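Local coordinates for pullulanase C protein (Klebsiella pneumoniae subsp. pneumoniae NTUH-K2044, PDB 5HJ1) that is the PDZ domain of a type II secretion system protein that probably helps export pullulanase, and binds a fatty acid in a hydrophobic pocket, at residues S48-N53 against I83-E88. Residues are numbered along the deposited sequence; the frame is centred on the assembly and turned at random.
Sequences SGLQAN and ITLTVE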
loop_
_atom_site.group_PDB
_atom_site.type_symbol
_atom_site.label_atom_id
_atom_site.label_comp_id
_atom_site.label_asym_id
_atom_site.label_seq_id
_atom_site.Cartn_x
_atom_site.Cartn_y
_atom_site.Cartn_z
ATOM N N SER A 48 -4.141 15.192 -4.445
ATOM C CA SER A 48 -2.742 14.999 -4.217
ATOM C C SER A 48 -2.492 13.824 -3.321
ATOM O O SER A 48 -1.493 13.684 -2.668
ATOM C CB SER A 48 -2.103 16.256 -3.603
ATOM O OG SER A 48 -1.845 17.221 -4.617
ATOM N N GLY A 49 -3.443 12.878 -3.242
ATOM C CA GLY A 49 -3.309 11.685 -2.428
ATOM C C GLY A 49 -3.634 10.459 -3.217
ATOM O O GLY A 49 -3.189 10.352 -4.378
ATOM N N LEU A 50 -4.357 9.486 -2.633
ATOM C CA LEU A 50 -4.658 8.275 -3.367
ATOM C C LEU A 50 -5.917 8.477 -4.196
ATOM O O LEU A 50 -6.716 9.381 -3.989
ATOM C CB LEU A 50 -4.922 7.169 -2.319
ATOM C CG LEU A 50 -3.746 6.748 -1.506
ATOM C CD1 LEU A 50 -4.151 5.715 -0.459
ATOM C CD2 LEU A 50 -2.579 6.235 -2.322
ATOM N N GLN A 51 -6.024 7.598 -5.178
ATOM C CA GLN A 51 -7.187 7.507 -6.039
ATOM C C GLN A 51 -7.774 6.136 -6.001
ATOM O O GLN A 51 -7.057 5.161 -5.828
ATOM C CB GLN A 51 -6.855 7.918 -7.447
ATOM C CG GLN A 51 -6.533 9.411 -7.533
ATOM C CD GLN A 51 -7.778 10.282 -7.384
ATOM O OE1 GLN A 51 -8.720 10.195 -8.164
ATOM N NE2 GLN A 51 -7.803 11.111 -6.344
ATOM N N ALA A 52 -9.075 6.036 -6.174
ATOM C CA ALA A 52 -9.719 4.739 -6.210
ATOM C C ALA A 52 -9.041 3.882 -7.278
ATOM O O ALA A 52 -8.699 4.331 -8.404
ATOM C CB ALA A 52 -11.187 4.895 -6.625
ATOM N N ASN A 53 -8.909 2.619 -6.923
ATOM C CA ASN A 53 -8.274 1.613 -7.809
ATOM C C ASN A 53 -6.824 1.840 -8.121
ATOM O O ASN A 53 -6.278 1.275 -9.074
ATOM C CB ASN A 53 -9.157 1.367 -9.055
ATOM C CG ASN A 53 -10.412 0.688 -8.711
ATOM O OD1 ASN A 53 -10.439 -0.316 -7.989
ATOM N ND2 ASN A 53 -11.521 1.216 -9.190
ATOM N N ILE A 83 5.994 7.162 5.851
ATOM C CA ILE A 83 6.235 6.118 4.896
ATOM C C ILE A 83 5.765 6.523 3.537
ATOM O O ILE A 83 4.885 7.428 3.410
ATOM C CB ILE A 83 5.547 4.799 5.278
ATOM C CG1 ILE A 83 4.009 4.985 5.372
ATOM C CG2 ILE A 83 6.118 4.294 6.588
ATOM C CD1 ILE A 83 3.304 3.687 5.564
ATOM N N THR A 84 6.373 5.986 2.508
ATOM C CA THR A 84 5.961 6.350 1.167
ATOM C C THR A 84 5.433 5.150 0.423
ATOM O O THR A 84 6.051 4.069 0.456
ATOM C CB THR A 84 7.142 6.873 0.403
ATOM O OG1 THR A 84 7.691 8.012 1.111
ATOM C CG2 THR A 84 6.826 7.274 -1.007
ATOM N N LEU A 85 4.375 5.362 -0.310
ATOM C CA LEU A 85 3.802 4.339 -1.150
ATOM C C LEU A 85 3.979 4.762 -2.607
ATOM O O LEU A 85 3.764 5.970 -2.961
ATOM C CB LEU A 85 2.300 4.261 -0.888
ATOM C CG LEU A 85 1.528 3.031 -1.082
ATOM C CD1 LEU A 85 2.158 1.801 -0.409
ATOM C CD2 LEU A 85 0.121 3.335 -0.460
ATOM N N THR A 86 4.462 3.877 -3.466
ATOM C CA THR A 86 4.485 4.068 -4.889
ATOM C C THR A 86 3.269 3.342 -5.484
ATOM O O THR A 86 3.123 2.149 -5.237
ATOM C CB THR A 86 5.752 3.539 -5.529
ATOM O OG1 THR A 86 6.886 4.150 -4.913
ATOM C CG2 THR A 86 5.784 3.836 -6.996
ATOM N N VAL A 87 2.459 4.084 -6.223
ATOM C CA VAL A 87 1.312 3.504 -6.909
ATOM C C VAL A 87 1.429 3.680 -8.418
ATOM O O VAL A 87 2.099 4.620 -8.872
ATOM C CB VAL A 87 -0.033 4.128 -6.412
ATOM C CG1 VAL A 87 -0.240 3.867 -4.927
ATOM C CG2 VAL A 87 -0.118 5.582 -6.721
ATOM N N GLU A 88 0.817 2.770 -9.168
ATOM C CA GLU A 88 0.694 2.910 -10.620
ATOM C C GLU A 88 -0.795 3.312 -10.829
ATOM O O GLU A 88 -1.788 2.709 -10.238
ATOM C CB GLU A 88 1.039 1.568 -11.242
ATOM C CG GLU A 88 1.706 1.651 -12.595
ATOM C CD GLU A 88 2.243 0.291 -13.005
ATOM O OE1 GLU A 88 1.414 -0.627 -13.161
ATOM O OE2 GLU A 88 3.483 0.137 -13.121
#
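A chi1 of -67° sets CG of Leu50 anti to its carbonyl carbon, and with CD1 anti to CA (chi2 177°) the other methyl, CD2, turns between Leu85 and Val87 of strand 83-88. Leu50 CD2 lies 4.2 Å from Val87 CG1 and 4.4 Å from Leu85 CD2, so a single methyl meets two residues that alternate along the strand and therefore project from the same face of the sheet. In Leu85 a chi2 of 50° turns CD1 aside and leaves CD2 roughly anti to CA, extended to meet Leu50. The two segments share no hydrogen bond; the contact is wholly apolar, and the closest CA atoms, those of Leu50 and Val87, are 8.4 Å apart. Leucine suits the loop position because its branched end spans that gap, whereas valine, branched at CB, fills the strand face close to its own backbone. Thr84 and Thr86 project from the other face, where Thr86 OG1 hydrogen-bonds Asp95. Leu85 also touches the bound vaccenic acid, as does Ile83, so Leu50 packs against a residue of the lipid pocket. Gly49 O accepts a hydrogen bond from Arg89, a second tie between the loop and this strand's end. In the PDZ fold, strand 82-89 runs antiparallel between strands 54-59 and 92-99, and the loop joining strands 30-38 and 54-59 lays Leu50 over it, against Phe98 of strand 92-99.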